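Local coordinates for sugar ABC transporter, sugar-binding protein (Streptococcus pneumoniae, PDB 2HEU) that probably captures sugars outside the cell and delivers them to the membrane permease of an ABC transporter, the structure here being the sugar-free form, at residues T20-N25 with K63-A68; V75-Q80 with V119-F124; L294-S299 with N309-Y314. All coordinates share one frame; numbering follows the deposited sequence.

Contact 1 of 3, residues T20-N25 with K63-A68; sequences TIEYFN and KTRVLA
A bidentate salt bridge between Glu22 and Arg65 ties strand 19-24 to helix 58-67, which covers one face of the mixed sheet. The backbones stay well apart, with the CA atoms of Phe24 and Arg65, the nearest pair, 11.0 Å from each other, so long side chains must do the joining. Glu22 and Arg65 approach from opposite directions and meet end-on. Arg65 NH1 donates to Glu22 OE2 at 2.8 Å, and Arg65 NH2 donates to Glu22 OE1 at 2.9 Å. Both bonds are close to straight. OE2 is met at its syn lone pair, while NH2 reaches OE1 on the syn side but 22° out of the carboxylate plane, since the two flat groups are nearly but not exactly coplanar.

Glutamate suits the strand position because its fully extended chain, with CG anti to the backbone N (chi1 179°), carries the carboxylate straight out from the sheet. Arginine suits the helix because one end of its guanidinium can grip both oxygens while NE forms a further salt bridge with Asp70. Held by acids from two directions, the group has little freedom to rotate. Two residues along, on the same side of the strand, Phe24 brings CD1 to 3.7 Å from Arg65 NH1; its ring plane stands steeply to the guanidinium, at 75°. Pro72 touches Glu22, Phe24 and Arg65 and adds an apolar wall to this partly buried pair.

Helix 58-67 connects strand 48-53 to strand 74-76, two parallel strands with strand 19-24 lying between them. The bridge thus pins the helix of a beta-alpha-beta crossover to the strand it passes over, within the 2-1-3 core of a type II periplasmic-binding-protein lobe.

Contact 2 of 3, residues V75-Q80 with V119-F124; sequences VNIYPQ and VYNVPF
Segments 75-80 and 119-124 draw closest at Pro79 and Asn121, whose CA atoms are 6.6 Å apart, yet no backbone hydrogen bond joins them. In the mixed sheet of this solute-binding-protein lobe, strand 295-298 lies between strands 74-76 and 122-123 and runs antiparallel to both. It bonds to Val75 and Ile77 through one edge and to Val122 through the other. The contact is therefore made by residues just beyond strand 74-76 and just before strand 122-123, with Asn121 reaching over strand 295-298 between them.

Asn121 carries the contact. Its CG stands anti to the backbone N (chi1 180°), which aims the amide at the chain leaving strand 74-76. There ND2 makes a weak hydrogen bond to Ile77 O, 3.2 Å long and bent to 131° at the hydrogen. The stronger partner of ND2 is Ser297 OG on the intervening strand, a hydroxyl that also bonds Tyr120 O. Asparagine fits this buried place because it is a short side chain whose amide nitrogen can serve Ser297 and, more weakly, the Ile77 carbonyl.

Apolar groups close round the amide. Ile77 sets its CG2 methyl 3.5 Å from Asn121 ND2, and its side chain also packs on Leu84 and Trp87 of helix 82-89. Pro79, which has no N-H to satisfy, lies across the asparagine at about a right angle and offers a compact hydrocarbon ring, in touch with Ala295 as well. The Asn121 carbonyl oxygen pays for this enclosure: it has no hydrogen-bond partner in the model, and OD1 rests 3.5 Å from CB and 3.7 Å from CG of Pro79.

Contact 3 of 3, residues L294-S299 with N309-Y314; sequences LAWSIS and NAFVEY
Trp296, Ile298 and Val312 give most to this buried contact, in which helix 305-315 lies on the strand that precedes it in the chain. Strand 295-298 and helix residues 309-314 run nearly antiparallel (160°), their axes coming within 9.4 Å, as a beta-alpha unit of the solute-binding-protein lobe, joined by a short loop. Strand alternation sends Trp296 and Ile298 to the helix; Ala295 and Ser297 face the other way. Ala295 is small where Pro79 and Asn121 pack, and Ser297 turns its hydroxyl to Asn121 and Tyr120 O.

Val312 fits between the two large strand residues. Its CG2 methyl, anti to the carbonyl carbon, meets the edge of the indole near the ring plane, 4.0 Å from Trp296 CE3, and the same methyl lies 3.7 Å from Ile298 CG1. A beta-branched residue suits this slot because it is short enough to let the helix approach, yet presents a methyl to both neighbours.

The broad indole reaches beyond Val312 to Phe311. The two rings are almost parallel, with 4° between the planes of the tryptophan six-membered ring and the phenylalanine, but they are slid so far that they barely overlap: the centroids are 5.0 Å apart, and Trp296 CH2 approaches Phe311 CE2 to 3.5 Å. Further aromatics extend the cluster, Phe124 meeting Trp296 edge-to-face and Phe41 of helix 31-44 meeting Phe311 likewise.

At the other end of the strand, Ile298 crosses the side chain of Asn309 at about a right angle, its CD1 methyl lying 3.5 Å from the amide carbon CG of Asn309.

From the N terminus the three contacts follow in series, none nested within or crossing another. Contact 1 closes an excursion through helix 31-44 and strand 48-53, returning on helix 58-67. The chain then enters strand 74-76, which hydrogen-bonds beside strand 19-24, and contact 2 closes a mostly irregular loop containing helix 82-89. Much later, contact 3 closes a short connection of nine residues, the last four of them the start of helix 305-315. Its strand 295-298 inserts between the two strands of contact 2, so one mixed sheet joins all three. Helix 58-67 of contact 1 and helix 305-315 of contact 3 cover opposite faces of that sheet, where Tyr23 meets Trp296 on the latter side.

Contact 1 of 3, residues T20-N25 with K63-A68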
ATOM      1  N   THR A  20      17.779  26.217   8.531  1.00 19.30           N
ATOM      2  CA  THR A  20      17.627  24.804   8.688  1.00 18.62           C
ATOM      3  C   THR A  20      16.173  24.406   8.838  1.00 16.05           C
ATOM      4  O   THR A  20      15.374  25.021   9.652  1.00 16.50           O
ATOM      5  CB  THR A  20      18.411  24.322   9.921  1.00 20.83           C
ATOM      6  OG1 THR A  20      19.772  24.743   9.830  1.00 24.72           O
ATOM      7  CG2 THR A  20      18.383  22.802  10.040  1.00 23.71           C
ATOM      8  N   ILE A  21      15.763  23.401   8.091  1.00 14.82           N
ATOM      9  CA  ILE A  21      14.442  22.811   8.189  1.00 13.25           C
ATOM     10  C   ILE A  21      14.582  21.359   8.568  1.00 12.19           C
ATOM     11  O   ILE A  21      15.606  20.731   8.393  1.00 14.66           O
ATOM     12  CB  ILE A  21      13.706  22.962   6.863  1.00 13.38           C
ATOM     13  CG1 ILE A  21      14.393  22.321   5.696  1.00 14.28           C
ATOM     14  CG2 ILE A  21      13.340  24.468   6.598  1.00 17.36           C
ATOM     15  CD1 ILE A  21      13.574  22.181   4.428  1.00 18.11           C
ATOM     16  N   GLU A  22      13.490  20.821   9.140  1.00 12.30           N
ATOM     17  CA  GLU A  22      13.394  19.428   9.520  1.00 11.75           C
ATOM     18  C   GLU A  22      12.552  18.659   8.539  1.00 11.28           C
ATOM     19  O   GLU A  22      11.478  19.091   8.154  1.00 12.59           O
ATOM     20  CB  GLU A  22      12.711  19.292  10.873  1.00 13.45           C
ATOM     21  CG  GLU A  22      12.542  17.868  11.329  1.00 16.00           C
ATOM     22  CD  GLU A  22      11.906  17.627  12.621  1.00 18.59           C
ATOM     23  OE1 GLU A  22      11.744  18.611  13.394  1.00 33.71           O
ATOM     24  OE2 GLU A  22      11.545  16.500  12.983  1.00 20.36           O
ATOM     25  N   TYR A  23      13.068  17.507   8.123  1.00 11.03           N
ATOM     26  CA  TYR A  23      12.311  16.484   7.352  1.00 10.84           C
ATOM     27  C   TYR A  23      12.105  15.324   8.303  1.00 10.27           C
ATOM     28  O   TYR A  23      13.062  14.616   8.680  1.00 11.48           O
ATOM     29  CB  TYR A  23      13.042  16.060   6.080  1.00 10.60           C
ATOM     30  CG  TYR A  23      12.408  14.842   5.491  1.00 10.42           C
ATOM     31  CD1 TYR A  23      11.053  14.762   5.268  1.00 10.57           C
ATOM     32  CD2 TYR A  23      13.161  13.698   5.230  1.00 10.58           C
ATOM     33  CE1 TYR A  23      10.476  13.580   4.812  1.00 10.07           C
ATOM     34  CE2 TYR A  23      12.567  12.529   4.775  1.00 10.67           C
ATOM     35  CZ  TYR A  23      11.217  12.479   4.590  1.00  9.79           C
ATOM     36  OH  TYR A  23      10.588  11.306   4.206  1.00 10.57           O
ATOM     37  N   PHE A  24      10.837  15.108   8.682  1.00 11.20           N
ATOM     38  CA  PHE A  24      10.483  14.007   9.611  1.00 10.60           C
ATOM     39  C   PHE A  24      10.153  12.761   8.765  1.00 10.39           C
ATOM     40  O   PHE A  24       9.118  12.691   8.127  1.00 10.91           O
ATOM     41  CB  PHE A  24       9.288  14.425  10.470  1.00 11.00           C
ATOM     42  CG  PHE A  24       8.915  13.445  11.525  1.00 11.00           C
ATOM     43  CD1 PHE A  24       9.481  13.486  12.814  1.00 12.91           C
ATOM     44  CD2 PHE A  24       7.976  12.432  11.272  1.00 11.39           C
ATOM     45  CE1 PHE A  24       9.089  12.586  13.833  1.00 12.97           C
ATOM     46  CE2 PHE A  24       7.608  11.576  12.272  1.00 12.70           C
ATOM     47  CZ  PHE A  24       8.169  11.661  13.520  1.00 13.39           C
ATOM     48  N   ASN A  25      11.108  11.837   8.723  1.00 10.33           N
ATOM     49  CA  ASN A  25      10.996  10.673   7.850  1.00 10.41           C
ATOM     50  C   ASN A  25      10.313   9.512   8.551  1.00  9.96           C
ATOM     51  O   ASN A  25      10.565   9.255   9.736  1.00 11.52           O
ATOM     52  CB  ASN A  25      12.422  10.256   7.511  1.00 10.38           C
ATOM     53  CG  ASN A  25      12.447   9.149   6.472  1.00 10.96           C
ATOM     54  OD1 ASN A  25      11.714   9.172   5.469  1.00 11.22           O
ATOM     55  ND2 ASN A  25      13.368   8.219   6.632  1.00 11.90           N
ATOM     56  N   LYS A  63       2.209  12.246  16.492  1.00 13.66           N
ATOM     57  CA  LYS A  63       1.011  12.647  17.194  1.00 14.76           C
ATOM     58  C   LYS A  63       1.350  13.514  18.377  1.00 15.11           C
ATOM     59  O   LYS A  63       0.689  14.561  18.616  1.00 17.45           O
ATOM     60  CB  LYS A  63       0.191  11.451  17.615  1.00 15.79           C
ATOM     61  CG  LYS A  63      -0.398  10.621  16.511  1.00 17.43           C
ATOM     62  CD  LYS A  63      -1.101   9.402  16.983  1.00 20.46           C
ATOM     63  CE  LYS A  63      -1.549   8.427  15.931  1.00 23.94           C
ATOM     64  NZ  LYS A  63      -1.936   7.159  16.647  1.00 25.03           N
ATOM     65  N   THR A  64       2.329  13.134  19.165  1.00 15.89           N
ATOM     66  CA  THR A  64       2.720  13.893  20.372  1.00 17.29           C
ATOM     67  C   THR A  64       3.149  15.272  19.961  1.00 17.98           C
ATOM     68  O   THR A  64       2.800  16.282  20.617  1.00 18.95           O
ATOM     69  CB  THR A  64       3.799  13.167  21.122  1.00 18.41           C
ATOM     70  OG1 THR A  64       3.280  11.891  21.594  1.00 18.90           O
ATOM     71  CG2 THR A  64       4.354  13.989  22.300  1.00 19.99           C
ATOM     72  N   ARG A  65       3.964  15.347  18.900  1.00 16.05           N
ATOM     73  CA  ARG A  65       4.555  16.603  18.473  1.00 16.49           C
ATOM     74  C   ARG A  65       3.461  17.522  17.915  1.00 16.54           C
ATOM     75  O   ARG A  65       3.486  18.712  18.190  1.00 19.02           O
ATOM     76  CB  ARG A  65       5.736  16.408  17.523  1.00 17.19           C
ATOM     77  CG  ARG A  65       6.939  15.734  18.170  1.00 17.92           C
ATOM     78  CD  ARG A  65       8.122  15.678  17.303  1.00 18.47           C
ATOM     79  NE  ARG A  65       8.525  16.977  16.779  1.00 17.84           N
ATOM     80  CZ  ARG A  65       9.359  17.167  15.813  1.00 16.35           C
ATOM     81  NH1 ARG A  65      10.043  16.147  15.329  1.00 16.91           N
ATOM     82  NH2 ARG A  65       9.604  18.394  15.380  1.00 18.32           N
ATOM     83  N   VAL A  66       2.545  16.966  17.118  1.00 16.51           N
ATOM     84  CA  VAL A  66       1.507  17.811  16.577  1.00 16.78           C
ATOM     85  C   VAL A  66       0.644  18.373  17.680  1.00 18.54           C
ATOM     86  O   VAL A  66       0.291  19.562  17.703  1.00 21.85           O
ATOM     87  CB  VAL A  66       0.622  17.059  15.537  1.00 19.40           C
ATOM     88  CG1 VAL A  66      -0.610  17.841  15.154  1.00 21.77           C
ATOM     89  CG2 VAL A  66       1.454  16.751  14.360  1.00 19.98           C
ATOM     90  N   LEU A  67       0.173  17.518  18.546  0.50 20.43           N
ATOM     91  CA  LEU A  67      -0.736  18.077  19.482  0.50 21.08           C
ATOM     92  C   LEU A  67       0.082  19.144  20.361  0.50 22.43           C
ATOM     93  O   LEU A  67      -0.531  20.201  20.685  0.50 23.68           O
ATOM     94  CB  LEU A  67      -1.490  16.931  20.185  0.50 19.80           C
ATOM     95  CG  LEU A  67      -2.540  15.923  19.536  0.50 23.15           C
ATOM     96  CD1 LEU A  67      -3.924  16.561  19.218  0.50 18.87           C
ATOM     97  CD2 LEU A  67      -2.041  14.909  18.364  0.50 22.92           C
ATOM     98  N   ALA A  68       1.431  18.978  20.659  1.00 22.47           N
ATOM     99  CA  ALA A  68       2.251  20.005  21.302  1.00 22.66           C
ATOM    100  C   ALA A  68       2.590  21.243  20.528  1.00 23.66           C
ATOM    101  O   ALA A  68       3.277  22.133  21.090  1.00 25.85           O
ATOM    102  CB  ALA A  68       3.534  19.402  21.729  1.00 24.16           C
TER

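Contact 2 of 3, residues V75-Q80 with V119-F124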
ATOM      1  N   VAL A  75       6.902  16.751   6.541  1.00 10.41           N
ATOM      2  CA  VAL A  75       6.522  15.527   7.233  1.00 10.37           C
ATOM      3  C   VAL A  75       6.204  14.437   6.259  1.00 10.19           C
ATOM      4  O   VAL A  75       5.357  14.594   5.390  1.00 10.42           O
ATOM      5  CB  VAL A  75       5.249  15.801   8.101  1.00 12.38           C
ATOM      6  CG1 VAL A  75       4.844  14.555   8.870  1.00 14.33           C
ATOM      7  CG2 VAL A  75       5.528  16.954   9.091  1.00 15.43           C
ATOM      8  N   ASN A  76       6.854  13.290   6.452  1.00  9.74           N
ATOM      9  CA  ASN A  76       6.404  12.044   5.755  1.00  9.40           C
ATOM     10  C   ASN A  76       5.193  11.555   6.588  1.00  9.85           C
ATOM     11  O   ASN A  76       5.376  11.118   7.721  1.00 11.20           O
ATOM     12  CB  ASN A  76       7.540  11.059   5.721  1.00  9.59           C
ATOM     13  CG  ASN A  76       7.239   9.722   5.094  1.00 10.75           C
ATOM     14  OD1 ASN A  76       6.196   9.557   4.330  1.00 12.63           O
ATOM     15  ND2 ASN A  76       8.049   8.817   5.339  1.00  9.83           N
ATOM     16  N   ILE A  77       4.014  11.618   6.007  1.00 10.19           N
ATOM     17  CA  ILE A  77       2.768  11.178   6.648  1.00 10.06           C
ATOM     18  C   ILE A  77       2.010  10.410   5.601  1.00 10.09           C
ATOM     19  O   ILE A  77       1.946  10.826   4.434  1.00 11.20           O
ATOM     20  CB  ILE A  77       1.996  12.399   7.223  1.00 11.15           C
ATOM     21  CG1 ILE A  77       0.732  11.890   7.925  1.00 11.95           C
ATOM     22  CG2 ILE A  77       1.693  13.449   6.190  1.00 12.51           C
ATOM     23  CD1 ILE A  77      -0.027  13.048   8.681  1.00 13.98           C
ATOM     24  N   TYR A  78       1.426   9.289   5.988  1.00 11.17           N
ATOM     25  CA  TYR A  78       0.756   8.438   5.025  1.00 10.86           C
ATOM     26  C   TYR A  78      -0.613   9.042   4.759  1.00 11.48           C
ATOM     27  O   TYR A  78      -1.414   9.297   5.667  1.00 11.31           O
ATOM     28  CB  TYR A  78       0.681   7.010   5.584  1.00 12.26           C
ATOM     29  CG  TYR A  78       2.003   6.442   5.889  1.00 11.36           C
ATOM     30  CD1 TYR A  78       2.962   6.284   4.876  1.00 12.99           C
ATOM     31  CD2 TYR A  78       2.398   6.089   7.150  1.00 15.43           C
ATOM     32  CE1 TYR A  78       4.214   5.827   5.120  1.00 13.93           C
ATOM     33  CE2 TYR A  78       3.662   5.549   7.438  1.00 17.16           C
ATOM     34  CZ  TYR A  78       4.602   5.463   6.438  1.00 13.92           C
ATOM     35  OH  TYR A  78       5.822   4.970   6.676  1.00 16.27           O
ATOM     36  N   PRO A  79      -0.916   9.325   3.481  1.00 11.32           N
ATOM     37  CA  PRO A  79      -2.035  10.215   3.186  1.00 11.35           C
ATOM     38  C   PRO A  79      -3.389   9.581   3.367  1.00 11.39           C
ATOM     39  O   PRO A  79      -4.395  10.338   3.432  1.00 13.51           O
ATOM     40  CB  PRO A  79      -1.756  10.712   1.773  1.00 13.31           C
ATOM     41  CG  PRO A  79      -0.978   9.596   1.151  1.00 13.91           C
ATOM     42  CD  PRO A  79      -0.062   9.057   2.283  1.00 12.51           C
ATOM     43  N   GLN A  80      -3.480   8.261   3.448  1.00 11.49           N
ATOM     44  CA  GLN A  80      -4.745   7.584   3.791  1.00 11.51           C
ATOM     45  C   GLN A  80      -5.071   7.691   5.228  1.00 11.45           C
ATOM     46  O   GLN A  80      -6.189   7.303   5.624  1.00 12.36           O
ATOM     47  CB  GLN A  80      -4.726   6.128   3.370  1.00 13.49           C
ATOM     48  CG  GLN A  80      -3.957   5.237   4.271  1.00 15.51           C
ATOM     49  CD  GLN A  80      -2.516   5.131   3.850  1.00 18.37           C
ATOM     50  OE1 GLN A  80      -1.865   6.089   3.250  1.00 17.20           O
ATOM     51  NE2 GLN A  80      -1.965   3.950   3.917  1.00 17.71           N
ATOM     52  N   VAL A 119      -5.541  19.606  -1.797  1.00 16.43           N
ATOM     53  CA  VAL A 119      -4.482  18.666  -1.641  1.00 15.04           C
ATOM     54  C   VAL A 119      -3.462  19.154  -0.643  1.00 14.93           C
ATOM     55  O   VAL A 119      -2.933  20.247  -0.738  1.00 16.06           O
ATOM     56  CB  VAL A 119      -3.794  18.406  -3.034  1.00 15.55           C
ATOM     57  CG1 VAL A 119      -2.517  17.595  -2.879  1.00 15.30           C
ATOM     58  CG2 VAL A 119      -4.771  17.777  -3.982  1.00 18.08           C
ATOM     59  N   TYR A 120      -3.128  18.276   0.337  1.00 13.23           N
ATOM     60  CA  TYR A 120      -2.214  18.561   1.372  1.00 13.00           C
ATOM     61  C   TYR A 120      -1.006  17.677   1.417  1.00 12.70           C
ATOM     62  O   TYR A 120      -0.219  17.786   2.384  1.00 13.32           O
ATOM     63  CB  TYR A 120      -2.954  18.487   2.750  1.00 14.70           C
ATOM     64  CG  TYR A 120      -4.056  19.509   2.932  1.00 15.59           C
ATOM     65  CD1 TYR A 120      -3.756  20.814   3.372  1.00 16.31           C
ATOM     66  CD2 TYR A 120      -5.358  19.230   2.609  1.00 16.76           C
ATOM     67  CE1 TYR A 120      -4.718  21.790   3.564  1.00 17.65           C
ATOM     68  CE2 TYR A 120      -6.315  20.193   2.775  1.00 18.00           C
ATOM     69  CZ  TYR A 120      -6.002  21.482   3.197  1.00 18.63           C
ATOM     70  OH  TYR A 120      -6.977  22.425   3.410  1.00 22.22           O
ATOM     71  N   ASN A 121      -0.837  16.779   0.453  1.00 12.29           N
ATOM     72  CA  ASN A 121       0.229  15.802   0.537  1.00 10.99           C
ATOM     73  C   ASN A 121       0.667  15.473  -0.860  1.00 11.76           C
ATOM     74  O   ASN A 121      -0.210  15.327  -1.763  1.00 12.80           O
ATOM     75  CB  ASN A 121      -0.261  14.567   1.298  1.00 11.46           C
ATOM     76  CG  ASN A 121       0.717  13.474   1.459  1.00 11.16           C
ATOM     77  OD1 ASN A 121       0.914  12.666   0.577  1.00 12.52           O
ATOM     78  ND2 ASN A 121       1.353  13.433   2.662  1.00 11.83           N
ATOM     79  N   VAL A 122       1.945  15.329  -1.098  1.00 11.65           N
ATOM     80  CA  VAL A 122       2.517  14.853  -2.372  1.00 10.69           C
ATOM     81  C   VAL A 122       2.853  13.373  -2.241  1.00 10.75           C
ATOM     82  O   VAL A 122       3.804  13.023  -1.492  1.00 10.37           O
ATOM     83  CB  VAL A 122       3.824  15.614  -2.754  1.00 11.06           C
ATOM     84  CG1 VAL A 122       4.326  15.148  -4.048  1.00 12.64           C
ATOM     85  CG2 VAL A 122       3.521  17.147  -2.756  1.00 14.07           C
ATOM     86  N   PRO A 123       2.066  12.497  -2.864  0.50 11.56           N
ATOM     87  CA  PRO A 123       2.451  11.067  -2.810  0.50 10.87           C
ATOM     88  C   PRO A 123       3.475  10.840  -3.919  0.50 11.69           C
ATOM     89  O   PRO A 123       3.132  10.906  -5.095  0.50 16.38           O
ATOM     90  CB  PRO A 123       1.097  10.301  -2.964  0.50 10.98           C
ATOM     91  CG  PRO A 123       0.013  11.425  -3.093  0.50 12.09           C
ATOM     92  CD  PRO A 123       0.743  12.653  -3.503  0.50 12.96           C
ATOM     93  N   PHE A 124       4.729  10.672  -3.546  1.00 11.27           N
ATOM     94  CA  PHE A 124       5.803  10.344  -4.500  1.00 11.20           C
ATOM     95  C   PHE A 124       5.738   8.902  -4.879  1.00 11.56           C
ATOM     96  O   PHE A 124       5.988   8.577  -6.049  1.00 12.93           O
ATOM     97  CB  PHE A 124       7.185  10.638  -3.869  1.00 11.60           C
ATOM     98  CG  PHE A 124       7.402  12.064  -3.519  1.00 11.12           C
ATOM     99  CD1 PHE A 124       7.875  12.931  -4.448  1.00 11.14           C
ATOM    100  CD2 PHE A 124       7.102  12.587  -2.247  1.00 10.25           C
ATOM    101  CE1 PHE A 124       8.106  14.261  -4.150  1.00 12.63           C
ATOM    102  CE2 PHE A 124       7.302  13.891  -1.948  1.00 11.46           C
ATOM    103  CZ  PHE A 124       7.803  14.729  -2.896  1.00 12.20           C
TER

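Contact 3 of 3, residues L294-S299 with N309-Y314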
ATOM      1  N   LEU A 294       6.264   6.996   0.354  1.00 10.05           N
ATOM      2  CA  LEU A 294       7.002   8.285   0.420  1.00 10.00           C
ATOM      3  C   LEU A 294       6.055   9.364   0.024  1.00 10.22           C
ATOM      4  O   LEU A 294       5.644   9.447  -1.153  1.00 10.70           O
ATOM      5  CB  LEU A 294       8.237   8.224  -0.477  1.00 10.56           C
ATOM      6  CG  LEU A 294       9.201   9.441  -0.206  1.00 11.71           C
ATOM      7  CD1 LEU A 294      10.000   9.238   1.095  1.00 12.88           C
ATOM      8  CD2 LEU A 294      10.114   9.684  -1.391  1.00 11.95           C
ATOM      9  N   ALA A 295       5.598  10.137   1.000  1.00  9.42           N
ATOM     10  CA  ALA A 295       4.422  11.005   0.831  1.00 10.16           C
ATOM     11  C   ALA A 295       4.618  12.111   1.841  1.00  9.77           C
ATOM     12  O   ALA A 295       4.727  11.860   3.019  1.00  9.65           O
ATOM     13  CB  ALA A 295       3.133  10.250   1.050  1.00 10.67           C
ATOM     14  N   TRP A 296       4.697  13.360   1.333  1.00  9.98           N
ATOM     15  CA  TRP A 296       5.102  14.503   2.169  1.00  9.51           C
ATOM     16  C   TRP A 296       4.070  15.585   2.211  1.00  9.86           C
ATOM     17  O   TRP A 296       3.433  15.948   1.221  1.00 10.96           O
ATOM     18  CB  TRP A 296       6.410  15.130   1.677  1.00  9.94           C
ATOM     19  CG  TRP A 296       7.625  14.274   1.689  1.00  9.36           C
ATOM     20  CD1 TRP A 296       7.755  13.005   2.241  1.00  9.37           C
ATOM     21  CD2 TRP A 296       8.901  14.532   1.108  1.00  9.98           C
ATOM     22  NE1 TRP A 296       9.008  12.534   2.042  1.00  9.76           N
ATOM     23  CE2 TRP A 296       9.771  13.473   1.380  1.00  9.76           C
ATOM     24  CE3 TRP A 296       9.397  15.666   0.426  1.00 11.03           C
ATOM     25  CZ2 TRP A 296      11.113  13.448   0.965  1.00 10.69           C
ATOM     26  CZ3 TRP A 296      10.719  15.639   0.041  1.00 11.43           C
ATOM     27  CH2 TRP A 296      11.551  14.550   0.302  1.00 11.16           C
ATOM     28  N   SER A 297       3.976  16.170   3.411  1.00  9.50           N
ATOM     29  CA  SER A 297       3.173  17.369   3.701  1.00 10.90           C
ATOM     30  C   SER A 297       4.080  18.458   4.324  1.00 10.28           C
ATOM     31  O   SER A 297       5.171  18.120   4.825  1.00 11.48           O
ATOM     32  CB  SER A 297       2.036  17.019   4.644  1.00 10.76           C
ATOM     33  OG  SER A 297       1.128  16.092   4.060  1.00 11.64           O
ATOM     34  N   ILE A 298       3.643  19.690   4.240  1.00 10.93           N
ATOM     35  CA  ILE A 298       4.427  20.827   4.760  1.00 10.87           C
ATOM     36  C   ILE A 298       3.668  21.437   5.879  1.00 11.18           C
ATOM     37  O   ILE A 298       2.468  21.691   5.784  1.00 12.22           O
ATOM     38  CB  ILE A 298       4.683  21.852   3.655  1.00 12.17           C
ATOM     39  CG1 ILE A 298       5.420  21.239   2.458  1.00 11.61           C
ATOM     40  CG2 ILE A 298       5.438  23.069   4.217  1.00 12.55           C
ATOM     41  CD1 ILE A 298       5.608  22.220   1.320  1.00 13.48           C
ATOM     42  N   SER A 299       4.337  21.719   7.011  1.00 11.77           N
ATOM     43  CA  SER A 299       3.655  22.450   8.081  1.00 12.61           C
ATOM     44  C   SER A 299       3.134  23.804   7.598  1.00 13.97           C
ATOM     45  O   SER A 299       3.855  24.604   7.005  1.00 14.01           O
ATOM     46  CB  SER A 299       4.656  22.712   9.210  1.00 13.71           C
ATOM     47  OG  SER A 299       4.032  23.514  10.205  1.00 14.98           O
ATOM     48  N   ASN A 309       9.098  24.276   0.821  1.00 12.07           N
ATOM     49  CA  ASN A 309       8.564  24.043  -0.483  1.00 12.24           C
ATOM     50  C   ASN A 309       9.658  23.671  -1.488  1.00 12.41           C
ATOM     51  O   ASN A 309       9.461  22.832  -2.346  1.00 13.14           O
ATOM     52  CB  ASN A 309       7.733  25.231  -1.008  1.00 12.34           C
ATOM     53  CG  ASN A 309       6.333  25.201  -0.445  1.00 13.44           C
ATOM     54  OD1 ASN A 309       6.049  25.854   0.614  1.00 15.80           O
ATOM     55  ND2 ASN A 309       5.448  24.492  -1.038  1.00 12.64           N
ATOM     56  N   ALA A 310      10.837  24.281  -1.373  1.00 12.50           N
ATOM     57  CA  ALA A 310      11.928  23.938  -2.282  1.00 12.79           C
ATOM     58  C   ALA A 310      12.331  22.496  -2.043  1.00 12.26           C
ATOM     59  O   ALA A 310      12.718  21.834  -3.046  1.00 12.71           O
ATOM     60  CB  ALA A 310      13.139  24.885  -2.043  1.00 14.68           C
ATOM     61  N   PHE A 311      12.349  22.045  -0.826  1.00 11.81           N
ATOM     62  CA  PHE A 311      12.723  20.638  -0.614  1.00 11.26           C
ATOM     63  C   PHE A 311      11.723  19.659  -1.242  1.00 10.84           C
ATOM     64  O   PHE A 311      12.105  18.671  -1.873  1.00 12.08           O
ATOM     65  CB  PHE A 311      12.917  20.398   0.921  1.00 12.19           C
ATOM     66  CG  PHE A 311      13.441  19.046   1.290  1.00 12.00           C
ATOM     67  CD1 PHE A 311      14.703  18.697   0.930  1.00 14.76           C
ATOM     68  CD2 PHE A 311      12.671  18.147   1.957  1.00 12.40           C
ATOM     69  CE1 PHE A 311      15.251  17.503   1.318  1.00 16.67           C
ATOM     70  CE2 PHE A 311      13.221  16.917   2.274  1.00 13.25           C
ATOM     71  CZ  PHE A 311      14.504  16.588   1.974  1.00 16.24           C
ATOM     72  N   VAL A 312      10.436  19.966  -1.044  1.00 10.92           N
ATOM     73  CA  VAL A 312       9.386  19.143  -1.655  1.00 11.54           C
ATOM     74  C   VAL A 312       9.512  19.191  -3.206  1.00 11.62           C
ATOM     75  O   VAL A 312       9.474  18.152  -3.881  1.00 12.52           O
ATOM     76  CB  VAL A 312       8.038  19.571  -1.201  1.00 11.78           C
ATOM     77  CG1 VAL A 312       6.910  18.781  -1.906  1.00 12.88           C
ATOM     78  CG2 VAL A 312       7.891  19.387   0.342  1.00 11.84           C
ATOM     79  N   GLU A 313       9.690  20.407  -3.755  1.00 12.13           N
ATOM     80  CA  GLU A 313       9.808  20.538  -5.204  1.00 12.44           C
ATOM     81  C   GLU A 313      10.975  19.718  -5.722  1.00 12.76           C
ATOM     82  O   GLU A 313      10.869  19.090  -6.774  1.00 12.93           O
ATOM     83  CB  GLU A 313       9.943  22.016  -5.571  1.00 14.01           C
ATOM     84  CG  GLU A 313       9.974  22.213  -7.076  1.00 14.88           C
ATOM     85  CD  GLU A 313      11.320  22.209  -7.701  1.00 16.27           C
ATOM     86  OE1 GLU A 313      12.238  22.864  -7.140  1.00 18.81           O
ATOM     87  OE2 GLU A 313      11.441  21.687  -8.827  1.00 15.91           O
ATOM     88  N   TYR A 314      12.103  19.749  -5.051  1.00 12.34           N
ATOM     89  CA  TYR A 314      13.258  19.066  -5.491  1.00 12.04           C
ATOM     90  C   TYR A 314      12.960  17.566  -5.695  1.00 12.15           C
ATOM     91  O   TYR A 314      13.365  16.981  -6.720  1.00 12.75           O
ATOM     92  CB  TYR A 314      14.427  19.225  -4.438  1.00 13.44           C
ATOM     93  CG  TYR A 314      15.724  18.708  -4.875  1.00 12.37           C
ATOM     94  CD1 TYR A 314      16.329  17.620  -4.304  1.00 12.54           C
ATOM     95  CD2 TYR A 314      16.443  19.353  -5.871  1.00 13.50           C
ATOM     96  CE1 TYR A 314      17.537  17.182  -4.667  1.00 12.66           C
ATOM     97  CE2 TYR A 314      17.709  18.927  -6.266  1.00 13.10           C
ATOM     98  CZ  TYR A 314      18.233  17.833  -5.675  1.00 12.86           C
ATOM     99  OH  TYR A 314      19.446  17.312  -6.071  1.00 15.80           O
TER